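PDB 2H1Y: malonyl coenzyme A-acyl carrier protein transacylase from Helicobacter pylori, which probably transfers the malonyl group from malonyl-CoA to the holo form of the acyl carrier protein for fatty acid synthesis. Local coordinates for residues K67-T72 with M132-C137; K57-E62 with Q73-L78; N88-G93 with E312-L317; S32-H37 with E42-A47. All coordinates share one frame; numbering follows the deposited sequence.

How the contacts relate
Helix 69-90 takes part in three of the four contacts: its start in contact 1, its early turns in contact 2 and its far end in contact 3. Contacts 1 and 3 lie on opposite sides of the chain's centre, about 35 Å apart between centres. Contact 2 is wholly buried and purely aliphatic. Contact 4, a partly buried pair of aromatic rings, touches it through Phe-44, which packs on both Leu-59 and Leu-78. Contact 1 mixes polar groups with a little carbon packing on the last turns of helix 119-137. Contact 3, farthest from the centre, joins aliphatic side chains to the carbon part of an exposed glutamine.

Contact 1: K67-T72 with M132-C137; sequences KESAYT and MMQEAC
Gln-134 sets its CG beside its own backbone N (chi1 -60°) and runs on extended through chi2, a shape that sends its amide across to the start of helix 69-90. Glu-68 also has its CG beside the backbone N, but its chain bends at chi2 (-26°), which swings the carboxylate over toward that amide. The two side chains cross at about a right angle, and their carboxylate and amide planes are 46° apart. On the carbon side, Ser-69 CB packs against Gln-134 CG at 3.8 Å, while the amide group of Gln-134 lies close to Ala-70 CB and to the backbone of the first helical turn. Glu-68 holds the N-cap position, and its carbonyl O is shared by two backbone N-H groups at the start of the helix, those of Tyr-71 N at 2.8 Å and Thr-72 N at 2.8 Å. The contact sets the beginning of helix 69-90 beside the last turns of helix 119-137, the helix that leads from the large alpha/beta part of the acyltransferase fold into the smaller subdomain with its four-stranded antiparallel sheet. Ser-69 OG is hydrogen-bonded to Gln-22 NE2 in the glycine- and glutamine-rich GQGSQ sequence that follows the first strand, and Ser-69 therefore faces two elements: CB toward Gln-134, hydroxyl toward that loop. Next to Ala-70, the ring of Tyr-71 meets His-127 edge-to-face, about two turns before Gln-134 on helix 119-137.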
loop_
_atom_site.group_PDB
_atom_site.type_symbol
_atom_site.label_atom_id
_atom_site.label_comp_id
_atom_site.label_asym_id
_atom_site.label_seq_id
_atom_site.Cartn_x
_atom_site.Cartn_y
_atom_site.Cartn_z
ATOM N N LYS A 67 -3.365 14.666 -5.267
ATOM C CA LYS A 67 -4.174 13.820 -6.144
ATOM C C LYS A 67 -3.335 12.989 -7.102
ATOM O O LYS A 67 -3.798 11.965 -7.589
ATOM C CB LYS A 67 -5.167 14.671 -6.934
ATOM C CG LYS A 67 -6.489 14.843 -6.212
ATOM C CD LYS A 67 -7.213 16.120 -6.643
ATOM C CE LYS A 67 -8.288 16.519 -5.621
ATOM N NZ LYS A 67 -9.075 15.332 -5.129
ATOM N N GLU A 68 -2.111 13.435 -7.377
ATOM C CA GLU A 68 -1.232 12.720 -8.289
ATOM C C GLU A 68 -0.544 11.538 -7.609
ATOM O O GLU A 68 -0.042 11.669 -6.495
ATOM C CB GLU A 68 -0.194 13.666 -8.922
ATOM C CG GLU A 68 -0.738 14.659 -9.972
ATOM C CD GLU A 68 -2.013 14.166 -10.676
ATOM O OE1 GLU A 68 -3.116 14.317 -10.095
ATOM O OE2 GLU A 68 -1.915 13.630 -11.802
ATOM N N SER A 69 -0.540 10.389 -8.294
ATOM C CA SER A 69 0.211 9.205 -7.863
ATOM C C SER A 69 1.616 9.567 -7.384
ATOM O O SER A 69 2.101 8.999 -6.418
ATOM C CB SER A 69 0.305 8.156 -8.985
ATOM O OG SER A 69 -0.953 7.551 -9.261
ATOM N N ALA A 70 2.258 10.529 -8.044
ATOM C CA ALA A 70 3.616 10.913 -7.669
ATOM C C ALA A 70 3.691 11.546 -6.273
ATOM O O ALA A 70 4.745 11.513 -5.631
ATOM C CB ALA A 70 4.234 11.825 -8.712
ATOM N N TYR A 71 2.585 12.121 -5.803
ATOM C CA TYR A 71 2.591 12.711 -4.461
ATOM C C TYR A 71 1.794 11.932 -3.426
ATOM O O TYR A 71 2.091 11.988 -2.215
ATOM C CB TYR A 71 2.265 14.213 -4.494
ATOM C CG TYR A 71 3.302 14.949 -5.311
ATOM C CD1 TYR A 71 4.516 15.344 -4.743
ATOM C CD2 TYR A 71 3.109 15.174 -6.678
ATOM C CE1 TYR A 71 5.487 15.991 -5.502
ATOM C CE2 TYR A 71 4.072 15.819 -7.446
ATOM C CZ TYR A 71 5.255 16.226 -6.852
ATOM O OH TYR A 71 6.207 16.874 -7.616
ATOM N N THR A 72 0.816 11.172 -3.906
ATOM C CA THR A 72 0.083 10.248 -3.053
ATOM C C THR A 72 0.988 9.164 -2.455
ATOM O O THR A 72 1.043 8.987 -1.220
ATOM C CB THR A 72 -1.004 9.591 -3.829
ATOM O OG1 THR A 72 -1.798 10.608 -4.411
ATOM C CG2 THR A 72 -1.870 8.786 -2.908
ATOM N N MET A 132 6.392 7.268 -12.634
ATOM C CA MET A 132 6.537 6.284 -13.699
ATOM C C MET A 132 5.225 5.568 -14.045
ATOM O O MET A 132 4.967 5.242 -15.203
ATOM C CB MET A 132 7.643 5.299 -13.369
ATOM C CG MET A 132 9.011 5.936 -13.271
ATOM S SD MET A 132 10.223 4.731 -12.730
ATOM C CE MET A 132 11.739 5.702 -12.732
ATOM N N MET A 133 4.389 5.351 -13.042
ATOM C CA MET A 133 3.047 4.814 -13.284
ATOM C C MET A 133 2.204 5.798 -14.106
ATOM O O MET A 133 1.456 5.390 -15.006
ATOM C CB MET A 133 2.346 4.438 -11.967
ATOM C CG MET A 133 2.798 3.101 -11.375
ATOM S SD MET A 133 2.096 2.643 -9.760
ATOM C CE MET A 133 0.340 2.898 -10.059
ATOM N N GLN A 134 2.343 7.091 -13.817
ATOM C CA GLN A 134 1.600 8.112 -14.551
ATOM C C GLN A 134 2.107 8.249 -15.972
ATOM O O GLN A 134 1.319 8.326 -16.906
ATOM C CB GLN A 134 1.651 9.462 -13.837
ATOM C CG GLN A 134 1.064 9.428 -12.435
ATOM C CD GLN A 134 0.817 10.822 -11.867
ATOM O OE1 GLN A 134 -0.280 11.387 -12.036
ATOM N NE2 GLN A 134 1.829 11.382 -11.176
ATOM N N GLU A 135 3.426 8.270 -16.124
ATOM C CA GLU A 135 4.048 8.375 -17.442
ATOM C C GLU A 135 3.719 7.171 -18.314
ATOM O O GLU A 135 3.339 7.335 -19.478
ATOM C CB GLU A 135 5.556 8.511 -17.316
ATOM C CG GLU A 135 6.032 9.823 -16.665
ATOM C CD GLU A 135 7.513 9.779 -16.278
ATOM O OE1 GLU A 135 8.192 8.740 -16.511
ATOM O OE2 GLU A 135 7.995 10.789 -15.729
ATOM N N ALA A 136 3.844 5.972 -17.747
ATOM C CA ALA A 136 3.606 4.749 -18.499
ATOM C C ALA A 136 2.173 4.657 -18.954
ATOM O O ALA A 136 1.890 3.974 -19.936
ATOM C CB ALA A 136 3.961 3.529 -17.686
ATOM N N CYS A 137 1.268 5.332 -18.242
ATOM C CA CYS A 137 -0.164 5.255 -18.564
ATOM C C CYS A 137 -0.717 6.451 -19.354
ATOM O O CYS A 137 -1.810 6.375 -19.917
ATOM C CB CYS A 137 -1.003 5.011 -17.296
ATOM S SG CYS A 137 -0.823 3.369 -16.580
#

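Contact 2: K57-E62 with Q73-L78; sequences KTLFEE and QPAIYL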
loop_
_atom_site.group_PDB
_atom_site.type_symbol
_atom_site.label_atom_id
_atom_site.label_comp_id
_atom_site.label_asym_id
_atom_site.label_seq_id
_atom_site.Cartn_x
_atom_site.Cartn_y
_atom_site.Cartn_z
ATOM N N LYS A 57 1.567 21.354 3.617
ATOM C CA LYS A 57 0.417 21.895 2.928
ATOM C C LYS A 57 -0.182 20.855 1.987
ATOM O O LYS A 57 -1.408 20.736 1.859
ATOM C CB LYS A 57 0.807 23.198 2.215
ATOM C CG LYS A 57 0.879 24.418 3.197
ATOM C CD LYS A 57 2.057 25.385 2.942
ATOM C CE LYS A 57 1.810 26.344 1.777
ATOM N NZ LYS A 57 1.783 25.633 0.448
ATOM N N THR A 58 0.691 20.062 1.372
ATOM C CA THR A 58 0.252 18.984 0.497
ATOM C C THR A 58 -0.571 17.924 1.233
ATOM O O THR A 58 -1.470 17.341 0.647
ATOM C CB THR A 58 1.428 18.358 -0.262
ATOM O OG1 THR A 58 2.269 19.415 -0.745
ATOM C CG2 THR A 58 0.934 17.536 -1.452
ATOM N N LEU A 59 -0.297 17.702 2.514
ATOM C CA LEU A 59 -1.106 16.752 3.275
ATOM C C LEU A 59 -2.290 17.345 4.040
ATOM O O LEU A 59 -3.264 16.639 4.303
ATOM C CB LEU A 59 -0.244 15.874 4.199
ATOM C CG LEU A 59 0.988 15.127 3.659
ATOM C CD1 LEU A 59 1.210 13.864 4.444
ATOM C CD2 LEU A 59 0.906 14.810 2.184
ATOM N N PHE A 60 -2.218 18.629 4.398
ATOM C CA PHE A 60 -3.189 19.199 5.363
ATOM C C PHE A 60 -4.383 19.985 4.793
ATOM O O PHE A 60 -5.491 19.904 5.324
ATOM C CB PHE A 60 -2.491 20.047 6.434
ATOM C CG PHE A 60 -1.441 19.307 7.236
ATOM C CD1 PHE A 60 -0.470 20.022 7.944
ATOM C CD2 PHE A 60 -1.416 17.905 7.286
ATOM C CE1 PHE A 60 0.501 19.369 8.687
ATOM C CE2 PHE A 60 -0.445 17.244 8.024
ATOM C CZ PHE A 60 0.516 17.976 8.730
ATOM N N GLU A 61 -4.142 20.737 3.726
ATOM C CA GLU A 61 -5.158 21.592 3.123
ATOM C C GLU A 61 -5.417 21.196 1.663
ATOM O O GLU A 61 -4.501 20.734 0.969
ATOM C CB GLU A 61 -4.728 23.068 3.239
ATOM C CG GLU A 61 -3.319 23.377 2.711
ATOM C CD GLU A 61 -2.670 24.606 3.361
ATOM O OE1 GLU A 61 -2.675 24.707 4.620
ATOM O OE2 GLU A 61 -2.121 25.457 2.602
ATOM N N GLU A 62 -6.661 21.366 1.208
ATOM C CA GLU A 62 -7.057 21.026 -0.168
ATOM C C GLU A 62 -6.059 21.623 -1.160
ATOM O O GLU A 62 -5.766 22.818 -1.073
ATOM C CB GLU A 62 -8.468 21.540 -0.466
ATOM C CG GLU A 62 -9.420 21.430 0.716
ATOM C CD GLU A 62 -10.779 20.864 0.345
ATOM O OE1 GLU A 62 -11.784 21.598 0.495
ATOM O OE2 GLU A 62 -10.847 19.691 -0.089
ATOM N N GLN A 73 1.704 8.463 -3.341
ATOM C CA GLN A 73 2.560 7.361 -2.925
ATOM C C GLN A 73 3.556 7.773 -1.802
ATOM O O GLN A 73 3.592 7.125 -0.753
ATOM C CB GLN A 73 3.193 6.678 -4.142
ATOM C CG GLN A 73 2.124 6.079 -5.094
ATOM C CD GLN A 73 2.660 5.027 -6.084
ATOM O OE1 GLN A 73 3.769 4.515 -5.947
ATOM N NE2 GLN A 73 1.848 4.689 -7.071
ATOM N N PRO A 74 4.316 8.873 -1.977
ATOM C CA PRO A 74 5.171 9.299 -0.864
ATOM C C PRO A 74 4.456 9.908 0.343
ATOM O O PRO A 74 5.024 9.913 1.438
ATOM C CB PRO A 74 6.104 10.327 -1.504
ATOM C CG PRO A 74 5.349 10.868 -2.635
ATOM C CD PRO A 74 4.502 9.738 -3.156
ATOM N N ALA A 75 3.232 10.395 0.182
ATOM C CA ALA A 75 2.494 10.920 1.336
ATOM C C ALA A 75 2.075 9.769 2.246
ATOM O O ALA A 75 2.237 9.830 3.479
ATOM C CB ALA A 75 1.281 11.695 0.883
ATOM N N ILE A 76 1.538 8.711 1.631
ATOM C CA ILE A 76 1.153 7.517 2.376
ATOM C C ILE A 76 2.412 6.966 3.050
ATOM O O ILE A 76 2.418 6.717 4.260
ATOM C CB ILE A 76 0.446 6.483 1.473
ATOM C CG1 ILE A 76 -0.836 7.082 0.902
ATOM C CG2 ILE A 76 0.139 5.209 2.242
ATOM C CD1 ILE A 76 -1.481 6.279 -0.191
ATOM N N TYR A 77 3.506 6.828 2.294
ATOM C CA TYR A 77 4.742 6.367 2.945
ATOM C C TYR A 77 5.072 7.223 4.169
ATOM O O TYR A 77 5.457 6.699 5.222
ATOM C CB TYR A 77 5.937 6.317 1.989
ATOM C CG TYR A 77 7.280 6.096 2.704
ATOM C CD1 TYR A 77 7.613 4.854 3.276
ATOM C CD2 TYR A 77 8.203 7.141 2.822
ATOM C CE1 TYR A 77 8.829 4.669 3.936
ATOM C CE2 TYR A 77 9.414 6.967 3.470
ATOM C CZ TYR A 77 9.726 5.741 4.027
ATOM O OH TYR A 77 10.954 5.603 4.649
ATOM N N LEU A 78 4.908 8.534 4.028
ATOM C CA LEU A 78 5.294 9.465 5.080
ATOM C C LEU A 78 4.589 9.176 6.398
ATOM O O LEU A 78 5.226 9.008 7.437
ATOM C CB LEU A 78 4.976 10.876 4.639
ATOM C CG LEU A 78 5.900 12.018 5.009
ATOM C CD1 LEU A 78 5.101 13.291 4.780
ATOM C CD2 LEU A 78 6.460 11.914 6.457
#
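Leu-59 reaches from helix 55-60 across to helix 69-90, and its branch atoms make the contact. CB only starts the reach, 5.5 Å from Ala-75 CB; with chi1 at -51° it places CG beside the backbone N. From CG, still 4.4 Å from Ala-75 CB, the chain forks. CD2 drops onto Ala-75 CB at 3.4 Å, a tight methyl-to-methyl approach. CD1 goes the other way along the helix and meets Leu-78 CD1 at 3.9 Å, passing Ala-75 CB at 4.2 Å. Ala-75 and Leu-78 are one turn apart on the same face of the helix, and the leucine spans both. Phe-44 of helix 38-51 packs on Leu-59 and Leu-78, so three helices of the acyltransferase domain converge here, while Met-29 and Leu-66 from loops also touch Ala-75. The helix is kinked at Pro-74, whose N has no bond to the preceding turn, just before Ala-75. All three touching residues are buried and meet through methyl groups alone, which implies that dispersion and the exclusion of water, with no directional bond between the side chains, account for this contact.

Contact 3: N88-G93 with E312-L317; sequences NKQANG and EAIEFL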
loop_
_atom_site.group_PDB
_atom_site.type_symbol
_atom_site.label_atom_id
_atom_site.label_comp_id
_atom_site.label_asym_id
_atom_site.label_seq_id
_atom_site.Cartn_x
_atom_site.Cartn_y
_atom_site.Cartn_z
ATOM N N ASN A 88 7.381 2.487 17.512
ATOM C CA ASN A 88 8.678 1.868 17.815
ATOM C C ASN A 88 9.453 2.478 18.996
ATOM O O ASN A 88 10.090 1.765 19.758
ATOM C CB ASN A 88 9.571 1.902 16.576
ATOM C CG ASN A 88 10.897 1.162 16.776
ATOM O OD1 ASN A 88 10.926 -0.066 16.955
ATOM N ND2 ASN A 88 11.992 1.901 16.741
ATOM N N LYS A 89 9.400 3.793 19.137
ATOM C CA LYS A 89 10.147 4.499 20.183
ATOM C C LYS A 89 9.546 4.265 21.591
ATOM O O LYS A 89 10.200 4.511 22.617
ATOM C CB LYS A 89 10.241 5.990 19.809
ATOM C CG LYS A 89 10.729 6.926 20.881
ATOM C CD LYS A 89 10.371 8.369 20.538
ATOM C CE LYS A 89 10.456 9.251 21.798
ATOM N NZ LYS A 89 9.774 10.560 21.608
ATOM N N GLN A 90 8.306 3.775 21.614
ATOM C CA GLN A 90 7.583 3.466 22.846
ATOM C C GLN A 90 7.489 1.977 23.109
ATOM O O GLN A 90 7.225 1.558 24.232
ATOM C CB GLN A 90 6.168 4.040 22.789
ATOM C CG GLN A 90 5.927 5.235 23.684
ATOM C CD GLN A 90 6.814 6.420 23.362
ATOM O OE1 GLN A 90 8.033 6.359 23.500
ATOM N NE2 GLN A 90 6.199 7.516 22.946
ATOM N N ALA A 91 7.664 1.170 22.076
ATOM C CA ALA A 91 7.544 -0.275 22.263
ATOM C C ALA A 91 8.694 -0.691 23.133
ATOM O O ALA A 91 9.834 -0.286 22.893
ATOM C CB ALA A 91 7.598 -1.009 20.922
ATOM N N ASN A 92 8.411 -1.464 24.165
ATOM C CA ASN A 92 9.493 -2.030 24.942
ATOM C C ASN A 92 10.403 -2.792 23.967
ATOM O O ASN A 92 9.949 -3.717 23.315
ATOM C CB ASN A 92 8.943 -2.954 26.030
ATOM C CG ASN A 92 9.956 -3.231 27.128
ATOM O OD1 ASN A 92 10.966 -3.897 26.908
ATOM N ND2 ASN A 92 9.684 -2.721 28.323
ATOM N N GLY A 93 11.658 -2.369 23.826
ATOM C CA GLY A 93 12.594 -3.028 22.905
ATOM C C GLY A 93 12.314 -2.837 21.418
ATOM O O GLY A 93 12.828 -3.570 20.578
ATOM N N GLU A 312 -3.411 3.707 21.582
ATOM C CA GLU A 312 -4.071 2.430 21.721
ATOM C C GLU A 312 -3.146 1.251 21.423
ATOM O O GLU A 312 -3.211 0.229 22.099
ATOM C CB GLU A 312 -5.321 2.369 20.869
ATOM C CG GLU A 312 -6.154 1.171 21.219
ATOM C CD GLU A 312 -7.320 1.013 20.301
ATOM O OE1 GLU A 312 -7.696 -0.159 20.050
ATOM O OE2 GLU A 312 -7.850 2.061 19.847
ATOM N N ALA A 313 -2.297 1.394 20.412
ATOM C CA ALA A 313 -1.263 0.396 20.102
ATOM C C ALA A 313 -0.297 0.191 21.266
ATOM O O ALA A 313 -0.036 -0.940 21.659
ATOM C CB ALA A 313 -0.504 0.794 18.853
ATOM N N ILE A 314 0.220 1.290 21.817
ATOM C CA ILE A 314 1.116 1.241 22.975
ATOM C C ILE A 314 0.504 0.491 24.159
ATOM O O ILE A 314 1.177 -0.328 24.767
ATOM C CB ILE A 314 1.543 2.645 23.471
ATOM C CG1 ILE A 314 2.228 3.438 22.361
ATOM C CG2 ILE A 314 2.484 2.518 24.649
ATOM C CD1 ILE A 314 2.389 4.943 22.674
ATOM N N GLU A 315 -0.757 0.771 24.489
ATOM C CA GLU A 315 -1.432 0.078 25.608
ATOM C C GLU A 315 -1.443 -1.406 25.368
ATOM O O GLU A 315 -1.309 -2.185 26.298
ATOM C CB GLU A 315 -2.885 0.518 25.767
ATOM C CG GLU A 315 -3.085 1.991 25.999
ATOM C CD GLU A 315 -4.559 2.357 26.179
ATOM O OE1 GLU A 315 -5.090 3.156 25.350
ATOM O OE2 GLU A 315 -5.169 1.836 27.151
ATOM N N PHE A 316 -1.630 -1.805 24.117
ATOM C CA PHE A 316 -1.749 -3.218 23.834
ATOM C C PHE A 316 -0.434 -3.924 24.135
ATOM O O PHE A 316 -0.422 -4.994 24.762
ATOM C CB PHE A 316 -2.171 -3.483 22.392
ATOM C CG PHE A 316 -2.116 -4.928 22.036
ATOM C CD1 PHE A 316 -3.217 -5.741 22.226
ATOM C CD2 PHE A 316 -0.940 -5.497 21.574
ATOM C CE1 PHE A 316 -3.154 -7.088 21.932
ATOM C CE2 PHE A 316 -0.880 -6.849 21.281
ATOM C CZ PHE A 316 -1.990 -7.641 21.464
ATOM N N LEU A 317 0.662 -3.315 23.679
ATOM C CA LEU A 317 1.998 -3.839 23.920
ATOM C C LEU A 317 2.345 -3.873 25.407
ATOM O O LEU A 317 2.911 -4.854 25.863
ATOM C CB LEU A 317 3.050 -3.043 23.143
ATOM C CG LEU A 317 3.030 -3.001 21.610
ATOM C CD1 LEU A 317 4.178 -2.146 21.124
ATOM C CD2 LEU A 317 3.076 -4.380 20.961
#
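Gln-90 lays the carbon part of its side chain over the tip of Ile-314: Gln-90 CG is 3.7 Å from Ile-314 CD1, and Gln-90 CB lies 3.9 Å from the same methyl. The glutamine bends at chi2 (61°), which turns its amide away from helix 307-320, so the polar end has no share in the overlap. Ile-314 offers its longer branch. CG1 stands beside the backbone N (chi1 -58°) and continues extended to CD1, which is thereby carried out to Gln-90; CG1 itself comes within 4.0 Å of Gln-90 CB. One turn farther along the same helix, Leu-317 makes the second meeting, its CD1 3.6 Å from Ala-91 CB and 4.0 Å from Ala-91 CA. Here the chain of segment 88-93 is leaving helix 69-90, and the consecutive residues Gln-90 and Ala-91 each meet one of two residues a turn apart on the other helix. Ala-91 is buried, whereas Gln-90 beside it is exposed. The partner is the C-terminal helix of the chain, which follows strand 301-304, the edge strand of the mixed, mainly parallel sheet in the larger subdomain. Leu-87, just before segment 88-93, touches Ala-313, Ile-314 and Leu-317 and adds to the apolar contact. Leu-317 also packs on Phe-281 of strand 279-283, as does Phe-316, so helix 307-320 touches both the sheet and the end of helix 69-90. Past the contact the chain turns back on itself, with Asn-88 OD1 accepting a hydrogen bond from Leu-95 N.

Contact 4: S32-H37 with E42-A47; sequences SFYEGH and ELFERA
Tyr-34 and Phe-44 meet as an offset edge-to-face pair: the edge of the tyrosine ring is turned toward the face of the phenylalanine, with planes at 89° and ring centroids 5.4 Å apart. The tyrosine leads with one side of its ring. Its CD2 comes 3.5 Å from Phe-44 CD1 and 3.9 Å from Phe-44 CG, while Tyr-34 CE2 passes 4.0 Å from Phe-44 CB. Tyr-34 swings its CG to the side opposite the backbone N (chi1 -177°), which carries the ring out from helix 31-36 toward helix 38-51. These consecutive helices follow each other in the acyltransferase domain, and His-37 between them is the first residue past helix 31-36 and the N-cap of helix 38-51. The edge of its imidazole points back into the finished helix, where ND1 gives a weak hydrogen bond to Phe-33 O, in the plane of the ring. Phe-60 joins the two aromatics as a third ring, edge-to-face with Tyr-34 and in contact with Phe-44. Lys-41 adds a cation-pi contact to Tyr-34, and Glu-45, next to Phe-44, forms a salt bridge with Lys-56.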
loop_
_atom_site.group_PDB
_atom_site.type_symbol
_atom_site.label_atom_id
_atom_site.label_comp_id
_atom_site.label_asym_id
_atom_site.label_seq_id
_atom_site.Cartn_x
_atom_site.Cartn_y
_atom_site.Cartn_z
ATOM N N SER A 32 -2.567 14.972 13.134
ATOM C CA SER A 32 -2.538 14.604 14.543
ATOM C C SER A 32 -1.129 14.274 15.022
ATOM O O SER A 32 -0.708 14.743 16.089
ATOM C CB SER A 32 -3.497 13.447 14.802
ATOM O OG SER A 32 -3.361 12.959 16.112
ATOM N N PHE A 33 -0.394 13.493 14.227
ATOM C CA PHE A 33 0.989 13.142 14.562
ATOM C C PHE A 33 1.852 14.395 14.701
ATOM O O PHE A 33 2.493 14.624 15.743
ATOM C CB PHE A 33 1.616 12.246 13.484
ATOM C CG PHE A 33 1.189 10.805 13.539
ATOM C CD1 PHE A 33 1.125 10.051 12.365
ATOM C CD2 PHE A 33 0.855 10.193 14.748
ATOM C CE1 PHE A 33 0.741 8.717 12.386
ATOM C CE2 PHE A 33 0.469 8.834 14.778
ATOM C CZ PHE A 33 0.414 8.104 13.593
ATOM N N TYR A 34 1.853 15.182 13.624
ATOM C CA TYR A 34 2.613 16.413 13.479
ATOM C C TYR A 34 2.547 17.308 14.700
ATOM O O TYR A 34 3.581 17.788 15.163
ATOM C CB TYR A 34 2.103 17.182 12.260
ATOM C CG TYR A 34 2.863 18.455 11.940
ATOM C CD1 TYR A 34 2.365 19.712 12.314
ATOM C CD2 TYR A 34 4.074 18.406 11.247
ATOM C CE1 TYR A 34 3.064 20.882 12.013
ATOM C CE2 TYR A 34 4.772 19.564 10.936
ATOM C CZ TYR A 34 4.265 20.799 11.325
ATOM O OH TYR A 34 4.970 21.936 11.005
ATOM N N GLU A 35 1.331 17.527 15.213
ATOM C CA GLU A 35 1.106 18.436 16.338
ATOM C C GLU A 35 1.439 17.855 17.694
ATOM O O GLU A 35 1.800 18.591 18.598
ATOM C CB GLU A 35 -0.323 18.949 16.335
ATOM C CG GLU A 35 -0.451 20.249 15.588
ATOM C CD GLU A 35 -1.721 20.333 14.755
ATOM O OE1 GLU A 35 -2.654 19.524 15.001
ATOM O OE2 GLU A 35 -1.782 21.215 13.853
ATOM N N GLY A 36 1.318 16.543 17.844
ATOM C CA GLY A 36 1.612 15.897 19.124
ATOM C C GLY A 36 3.073 15.508 19.345
ATOM O O GLY A 36 3.473 15.211 20.477
ATOM N N HIS A 37 3.877 15.491 18.279
ATOM C CA HIS A 37 5.244 14.965 18.377
ATOM C C HIS A 37 6.259 15.716 17.520
ATOM O O HIS A 37 6.083 15.883 16.301
ATOM C CB HIS A 37 5.283 13.471 18.040
ATOM C CG HIS A 37 4.249 12.659 18.754
ATOM N ND1 HIS A 37 2.928 12.618 18.353
ATOM C CD2 HIS A 37 4.336 11.862 19.845
ATOM C CE1 HIS A 37 2.247 11.822 19.159
ATOM N NE2 HIS A 37 3.078 11.352 20.073
ATOM N N GLU A 42 9.716 16.912 12.558
ATOM C CA GLU A 42 11.020 16.860 11.936
ATOM C C GLU A 42 11.018 16.070 10.619
ATOM O O GLU A 42 11.728 16.411 9.667
ATOM C CB GLU A 42 12.010 16.285 12.930
ATOM C CG GLU A 42 13.443 16.217 12.465
ATOM C CD GLU A 42 14.300 15.502 13.479
ATOM O OE1 GLU A 42 15.304 14.874 13.078
ATOM O OE2 GLU A 42 13.954 15.543 14.680
ATOM N N LEU A 43 10.205 15.027 10.560
ATOM C CA LEU A 43 10.193 14.185 9.383
ATOM C C LEU A 43 9.444 14.874 8.252
ATOM O O LEU A 43 9.810 14.732 7.084
ATOM C CB LEU A 43 9.646 12.789 9.696
ATOM C CG LEU A 43 10.504 11.939 10.651
ATOM C CD1 LEU A 43 9.648 10.914 11.373
ATOM C CD2 LEU A 43 11.697 11.255 9.956
ATOM N N PHE A 44 8.422 15.647 8.602
ATOM C CA PHE A 44 7.755 16.510 7.622
ATOM C C PHE A 44 8.725 17.487 6.941
ATOM O O PHE A 44 8.687 17.648 5.716
ATOM C CB PHE A 44 6.561 17.248 8.238
ATOM C CG PHE A 44 5.261 16.537 8.046
ATOM C CD1 PHE A 44 4.739 15.727 9.050
ATOM C CD2 PHE A 44 4.576 16.637 6.844
ATOM C CE1 PHE A 44 3.550 15.057 8.861
ATOM C CE2 PHE A 44 3.390 15.969 6.646
ATOM C CZ PHE A 44 2.871 15.178 7.652
ATOM N N GLU A 45 9.595 18.116 7.736
ATOM C CA GLU A 45 10.622 19.028 7.211
ATOM C C GLU A 45 11.579 18.296 6.294
ATOM O O GLU A 45 11.750 18.686 5.133
ATOM C CB GLU A 45 11.387 19.721 8.344
ATOM C CG GLU A 45 11.256 21.251 8.393
ATOM C CD GLU A 45 9.812 21.772 8.482
ATOM O OE1 GLU A 45 9.643 23.005 8.410
ATOM O OE2 GLU A 45 8.840 20.986 8.620
ATOM N N ARG A 46 12.178 17.226 6.817
ATOM C CA ARG A 46 13.058 16.362 6.040
ATOM C C ARG A 46 12.418 15.955 4.714
ATOM O O ARG A 46 13.081 15.983 3.662
ATOM C CB ARG A 46 13.426 15.120 6.842
ATOM C CG ARG A 46 14.538 15.323 7.854
ATOM C CD ARG A 46 15.463 14.131 7.791
ATOM N NE ARG A 46 15.353 13.246 8.945
ATOM C CZ ARG A 46 15.660 11.949 8.939
ATOM N NH1 ARG A 46 16.067 11.359 7.825
ATOM N NH2 ARG A 46 15.536 11.234 10.053
ATOM N N ALA A 47 11.133 15.598 4.771
ATOM C CA ALA A 47 10.349 15.249 3.590
ATOM C C ALA A 47 10.185 16.426 2.619
ATOM O O ALA A 47 10.450 16.281 1.422
ATOM C CB ALA A 47 8.973 14.673 3.997
#